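PDB 5WCK: FEZ-1 protein from Fluoribacter gormanii, which probably hydrolyses the amide bond of beta-lactam antibiotics, acting as a monomeric subclass B3 metallo-beta-lactamase with two zinc ions. Local coordinates for residues 107-112 and 179-184; 153-158 and 168-173. The protein carries 2 engineered substitutions. All coordinates share one frame; numbering follows the deposited sequence.

Contact 1. Residues 107-112 and 179-184; sequences SDFHYA and PGYKLV
Aromatic packing carries this contact between two loops, with the Tyr181 ring amid Phe109, His110 and Tyr111. Phe109 sends its tip, CZ, off centre over one Tyr181 face, 3.6 Å from Tyr181 CZ, an edge-to-face pair with planes at 61°. Tyr181 points its CD1/CE1 edge at a face of the His110 imidazole, whose CG lies anti to the backbone N (chi1 -169°); CD1 stands above the ring centre, 3.6 Å from His110 ND1. Tyr111 CE2 closes on the rim of Tyr181, 4.0 Å from its CE1. Gly180 O lies at the imidazole edge, 3.3 Å from His110 CE1; the positive phi of Gly180 (98°) suits a residue without a side chain.

Water mediates the polar links. One donates to Asp108 OD1 (2.7 Å) and to Tyr181 OH, which also bonds His149 O. In-plane waters lead from His110 NE2 to Pro179 O and from ND1 to Lys182 N. Tyr111 OH, bonded to Asn178, shares another water with Pro179 O.

Asp108 OD1 accepts from His110 N (2.8 Å) through its anti lone pair and from Tyr111 N above the carboxylate plane. The first bond makes an Asx turn and the pair an Asx motif, tying down the backbone that carries the His110 and Tyr111 rings. Tyr181 also packs on zinc ligand His73, so the aromatic cluster of Phe109, His110 and Tyr181 borders the dinuclear metallo-beta-lactamase site.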
loop_
_atom_site.group_PDB
_atom_site.type_symbol
_atom_site.label_atom_id
_atom_site.label_comp_id
_atom_site.label_asym_id
_atom_site.label_seq_id
_atom_site.Cartn_x
_atom_site.Cartn_y
_atom_site.Cartn_z
ATOM N N SER A 107 12.470 -9.570 -12.256
ATOM C CA SER A 107 11.408 -10.093 -13.103
ATOM C C SER A 107 10.303 -9.059 -13.392
ATOM O O SER A 107 9.275 -9.397 -13.965
ATOM C CB SER A 107 10.799 -11.343 -12.542
ATOM O OG SER A 107 10.040 -11.055 -11.361
ATOM N N ASP A 108 10.508 -7.809 -12.990
ATOM C CA ASP A 108 9.455 -6.790 -13.136
ATOM C C ASP A 108 9.134 -6.609 -14.625
ATOM O O ASP A 108 10.041 -6.469 -15.453
ATOM C CB ASP A 108 9.917 -5.478 -12.511
ATOM C CG ASP A 108 8.828 -4.425 -12.403
ATOM O OD1 ASP A 108 8.443 -3.848 -13.457
ATOM O OD2 ASP A 108 8.390 -4.194 -11.261
ATOM N N PHE A 109 7.838 -6.581 -14.962
ATOM C CA PHE A 109 7.413 -6.491 -16.356
ATOM C C PHE A 109 7.938 -5.239 -17.033
ATOM O O PHE A 109 8.053 -5.223 -18.279
ATOM C CB PHE A 109 5.886 -6.536 -16.514
ATOM C CG PHE A 109 5.177 -5.227 -16.231
ATOM C CD1 PHE A 109 4.735 -4.923 -14.954
ATOM C CD2 PHE A 109 4.930 -4.317 -17.256
ATOM C CE1 PHE A 109 4.077 -3.726 -14.703
ATOM C CE2 PHE A 109 4.278 -3.120 -16.997
ATOM C CZ PHE A 109 3.850 -2.838 -15.723
ATOM N N HIS A 110 8.200 -4.178 -16.255
ATOM C CA HIS A 110 8.598 -2.906 -16.803
ATOM C C HIS A 110 10.051 -2.552 -16.482
ATOM O O HIS A 110 10.737 -1.992 -17.343
ATOM C CB HIS A 110 7.672 -1.777 -16.327
ATOM C CG HIS A 110 7.920 -0.527 -17.085
ATOM N ND1 HIS A 110 7.416 -0.320 -18.349
ATOM C CD2 HIS A 110 8.660 0.548 -16.798
ATOM C CE1 HIS A 110 7.839 0.841 -18.787
ATOM N NE2 HIS A 110 8.601 1.384 -17.870
ATOM N N TYR A 111 10.495 -2.841 -15.245
ATOM C CA TYR A 111 11.765 -2.301 -14.681
ATOM C C TYR A 111 12.844 -3.394 -14.571
ATOM O O TYR A 111 13.876 -3.167 -13.940
ATOM C CB TYR A 111 11.534 -1.666 -13.308
ATOM C CG TYR A 111 10.618 -0.466 -13.334
ATOM C CD1 TYR A 111 11.032 0.749 -13.849
ATOM C CD2 TYR A 111 9.318 -0.575 -12.858
ATOM C CE1 TYR A 111 10.179 1.848 -13.871
ATOM C CE2 TYR A 111 8.442 0.498 -12.918
ATOM C CZ TYR A 111 8.869 1.710 -13.421
ATOM O OH TYR A 111 8.036 2.800 -13.478
ATOM N N ALA A 112 12.637 -4.549 -15.222
ATOM C CA ALA A 112 13.623 -5.674 -15.181
ATOM C C ALA A 112 15.029 -5.194 -15.553
ATOM O O ALA A 112 16.021 -5.692 -14.982
ATOM C CB ALA A 112 13.179 -6.787 -16.088
ATOM N N PRO A 179 5.256 6.849 -15.783
ATOM C CA PRO A 179 5.822 7.383 -17.021
ATOM C C PRO A 179 6.563 6.303 -17.806
ATOM O O PRO A 179 7.466 5.665 -17.277
ATOM C CB PRO A 179 6.813 8.446 -16.542
ATOM C CG PRO A 179 6.329 8.833 -15.181
ATOM C CD PRO A 179 5.658 7.613 -14.608
ATOM N N GLY A 180 6.143 6.094 -19.053
ATOM C CA GLY A 180 6.790 5.114 -19.901
ATOM C C GLY A 180 6.083 3.773 -19.970
ATOM O O GLY A 180 6.399 2.973 -20.855
ATOM N N TYR A 181 5.108 3.551 -19.097
ATOM C CA TYR A 181 4.365 2.273 -19.159
ATOM C C TYR A 181 3.688 2.187 -20.534
ATOM O O TYR A 181 3.186 3.176 -20.946
ATOM C CB TYR A 181 3.257 2.282 -18.104
ATOM C CG TYR A 181 3.592 1.653 -16.775
ATOM C CD1 TYR A 181 4.901 1.449 -16.385
ATOM C CD2 TYR A 181 2.587 1.254 -15.917
ATOM C CE1 TYR A 181 5.196 0.876 -15.164
ATOM C CE2 TYR A 181 2.866 0.674 -14.695
ATOM C CZ TYR A 181 4.179 0.476 -14.319
ATOM O OH TYR A 181 4.476 -0.108 -13.124
ATOM N N LYS A 182 3.649 1.008 -21.160
ATOM C CA LYS A 182 2.987 0.818 -22.477
ATOM C C LYS A 182 1.637 0.131 -22.241
ATOM O O LYS A 182 1.611 -0.939 -21.697
ATOM C CB LYS A 182 3.910 -0.011 -23.367
ATOM C CG LYS A 182 3.423 -0.333 -24.792
ATOM C CD LYS A 182 4.017 -0.996 -26.000
ATOM C CE LYS A 182 5.247 -0.228 -26.422
ATOM N NZ LYS A 182 4.881 1.043 -27.085
ATOM N N LEU A 183 0.552 0.781 -22.660
ATOM C CA LEU A 183 -0.799 0.236 -22.406
ATOM C C LEU A 183 -1.383 -0.499 -23.620
ATOM O O LEU A 183 -2.418 -1.105 -23.456
ATOM C CB LEU A 183 -1.702 1.420 -22.053
ATOM C CG LEU A 183 -1.325 2.163 -20.773
ATOM C CD1 LEU A 183 -2.271 3.339 -20.566
ATOM C CD2 LEU A 183 -1.356 1.231 -19.573
ATOM N N VAL A 184 -0.740 -0.390 -24.778
ATOM C CA VAL A 184 -1.238 -0.969 -26.025
ATOM C C VAL A 184 -0.163 -1.945 -26.520
ATOM O O VAL A 184 0.989 -1.522 -26.687
ATOM C CB VAL A 184 -1.474 0.117 -27.091
ATOM C CG1 VAL A 184 -1.961 -0.482 -28.407
ATOM C CG2 VAL A 184 -2.427 1.202 -26.589
HETATM O O HOH W 1 6.235 -2.452 -12.642
HETATM O O HOH W 2 9.432 3.993 -18.013
HETATM O O HOH W 3 5.466 -1.153 -20.193
HETATM O O HOH W 4 8.502 5.095 -14.730
#

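Contact 2. Residues 153-158 and 168-173; sequences CTTWTM and QAVIIG
Strands 154-162 and 165-172 form a beta hairpin in the core of the metallo-beta-lactamase fold, and this contact is the part leading toward the zinc site. The axes of the short segments 154-158 and 168-172 approach to 4.7 Å and run antiparallel, at 164°. Two hydrogen-bonded pairs carry the ladder. Ile171 N gives a nearly straight bond to Trp156 O (2.8 Å, 172°), almost along the C=O axis, whereas Trp156 N reaches Ile171 O from above the carbonyl plane at 3.2 Å. Beyond the non-hydrogen-bonded pair Thr157-Val170, Met158 and Ala169 repeat the pattern, with Ala169 N 2.8 Å from Met158 O.

Beta-branched residues suit these extended backbones. On the face of Thr157 and Val170, Val170 splits its methyls: CG1 meets Thr155 CG2 at 3.6 Å, and CG2 lies beside Thr157 CG2. Thr157 OG1 is turned to His144, and Thr155 OG1 to Thr146. The other face bears Trp156, Ile171, Met158 and the small Ala169, whose CB meets Met158 CG at 4.1 Å.

Toward the zinc end the direct bonds give way to a water that donates to both Thr154 O and Ile171 O. Gly173 CA lies 3.3 Å from Thr154 O, and Cys153 SG 3.5 Å from Gly173 C; approaches this close suit a residue without a side chain. Gly173 O accepts from Ser214 OG and His71 ND1, consistent with a second-shell role in orienting that zinc ligand. Strand 139-145 flanks 154-162, strand 210-213 flanks 165-172, and strand 28-32 packs against Met158 and Ile171.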
loop_
_atom_site.group_PDB
_atom_site.type_symbol
_atom_site.label_atom_id
_atom_site.label_comp_id
_atom_site.label_asym_id
_atom_site.label_seq_id
_atom_site.Cartn_x
_atom_site.Cartn_y
_atom_site.Cartn_z
ATOM N N CYS A 153 -0.799 -5.746 -7.576
ATOM C CA CYS A 153 -1.076 -4.622 -6.693
ATOM C C CYS A 153 -2.312 -4.933 -5.853
ATOM O O CYS A 153 -3.338 -5.414 -6.390
ATOM C CB CYS A 153 -1.315 -3.368 -7.515
ATOM S SG CYS A 153 -1.617 -1.935 -6.454
ATOM N N THR A 154 -2.183 -4.672 -4.548
ATOM C CA THR A 154 -3.164 -5.054 -3.538
ATOM C C THR A 154 -3.722 -3.785 -2.897
ATOM O O THR A 154 -2.976 -2.982 -2.379
ATOM C CB THR A 154 -2.559 -5.987 -2.483
ATOM O OG1 THR A 154 -2.001 -7.110 -3.177
ATOM C CG2 THR A 154 -3.567 -6.450 -1.446
ATOM N N THR A 155 -5.050 -3.691 -2.886
ATOM C CA THR A 155 -5.769 -2.702 -2.111
ATOM C C THR A 155 -6.282 -3.416 -0.859
ATOM O O THR A 155 -7.039 -4.386 -0.954
ATOM C CB THR A 155 -6.901 -2.097 -2.939
ATOM O OG1 THR A 155 -6.299 -1.287 -3.957
ATOM C CG2 THR A 155 -7.823 -1.228 -2.107
ATOM N N TRP A 156 -5.852 -2.942 0.301
ATOM C CA TRP A 156 -6.147 -3.574 1.584
ATOM C C TRP A 156 -7.363 -2.901 2.213
ATOM O O TRP A 156 -7.404 -1.689 2.263
ATOM C CB TRP A 156 -4.925 -3.490 2.513
ATOM C CG TRP A 156 -3.798 -4.416 2.151
ATOM C CD1 TRP A 156 -2.613 -4.128 1.533
ATOM C CD2 TRP A 156 -3.796 -5.825 2.384
ATOM N NE1 TRP A 156 -1.878 -5.275 1.344
ATOM C CE2 TRP A 156 -2.572 -6.328 1.889
ATOM C CE3 TRP A 156 -4.708 -6.689 2.986
ATOM C CZ2 TRP A 156 -2.276 -7.688 1.973
ATOM C CZ3 TRP A 156 -4.398 -8.024 3.085
ATOM C CH2 TRP A 156 -3.201 -8.511 2.566
ATOM N N THR A 157 -8.323 -3.690 2.705
ATOM C CA THR A 157 -9.476 -3.119 3.383
ATOM C C THR A 157 -9.658 -3.759 4.758
ATOM O O THR A 157 -9.277 -4.908 5.002
ATOM C CB THR A 157 -10.744 -3.229 2.529
ATOM O OG1 THR A 157 -11.082 -4.612 2.389
ATOM C CG2 THR A 157 -10.606 -2.554 1.179
ATOM N N MET A 158 -10.234 -2.956 5.660
ATOM C CA MET A 158 -10.654 -3.457 6.960
ATOM C C MET A 158 -11.766 -2.559 7.495
ATOM O O MET A 158 -11.897 -1.432 7.070
ATOM C CB MET A 158 -9.507 -3.513 7.970
ATOM C CG MET A 158 -8.913 -2.163 8.257
ATOM S SD MET A 158 -7.375 -2.162 9.219
ATOM C CE MET A 158 -7.936 -2.974 10.711
ATOM N N GLN A 168 -15.389 1.560 6.796
ATOM C CA GLN A 168 -14.493 0.764 5.946
ATOM C C GLN A 168 -13.258 1.619 5.590
ATOM O O GLN A 168 -13.365 2.672 4.955
ATOM C CB GLN A 168 -15.191 0.242 4.684
ATOM C CG GLN A 168 -14.227 -0.427 3.700
ATOM C CD GLN A 168 -14.746 -1.642 2.963
ATOM O OE1 GLN A 168 -15.168 -2.626 3.575
ATOM N NE2 GLN A 168 -14.632 -1.623 1.639
ATOM N N ALA A 169 -12.083 1.121 6.001
ATOM C CA ALA A 169 -10.794 1.683 5.638
ATOM C C ALA A 169 -10.299 0.983 4.367
ATOM O O ALA A 169 -10.376 -0.231 4.233
ATOM C CB ALA A 169 -9.797 1.531 6.762
ATOM N N VAL A 170 -9.770 1.785 3.455
ATOM C CA VAL A 170 -9.283 1.329 2.183
ATOM C C VAL A 170 -7.882 1.925 1.984
ATOM O O VAL A 170 -7.738 3.128 1.882
ATOM C CB VAL A 170 -10.206 1.748 1.026
ATOM C CG1 VAL A 170 -9.631 1.286 -0.301
ATOM C CG2 VAL A 170 -11.633 1.257 1.193
ATOM N N ILE A 171 -6.868 1.057 1.922
ATOM C CA ILE A 171 -5.509 1.487 1.554
ATOM C C ILE A 171 -5.309 1.188 0.060
ATOM O O ILE A 171 -5.006 0.041 -0.327
ATOM C CB ILE A 171 -4.442 0.811 2.441
ATOM C CG1 ILE A 171 -4.711 0.970 3.939
ATOM C CG2 ILE A 171 -3.044 1.317 2.092
ATOM C CD1 ILE A 171 -3.896 0.040 4.847
ATOM N N ILE A 172 -5.532 2.199 -0.778
ATOM C CA ILE A 172 -5.429 2.050 -2.232
ATOM C C ILE A 172 -3.980 1.694 -2.574
ATOM O O ILE A 172 -3.037 2.398 -2.185
ATOM C CB ILE A 172 -5.925 3.316 -2.956
ATOM C CG1 ILE A 172 -7.414 3.547 -2.679
ATOM C CG2 ILE A 172 -5.649 3.215 -4.444
ATOM C CD1 ILE A 172 -8.011 4.804 -3.266
ATOM N N GLY A 173 -3.785 0.572 -3.251
ATOM C CA GLY A 173 -2.414 0.095 -3.537
ATOM C C GLY A 173 -1.610 0.989 -4.461
ATOM O O GLY A 173 -0.407 1.120 -4.236
HETATM O O HOH W 5 -2.491 -1.169 -0.324
#

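How the contacts relate
Contact 2 lies in the core, about 7 Å from the chain centre, and joins neighbouring strands of one sheet; contact 1 lies at the surface, about 19 Å out, and ties together two loops distant in sequence. Their centres are about 23 Å apart and they do not touch, yet both adjoin the zinc site, contact 1 beside His73 and contact 2 beside His71. The chain connects them directly, since strand 165-172 runs on into the loop that holds 179-184. Their chemistry follows their places: direct backbone bonds and aliphatic packing with a single bridging water inside, aromatic rings and four bridging waters outside.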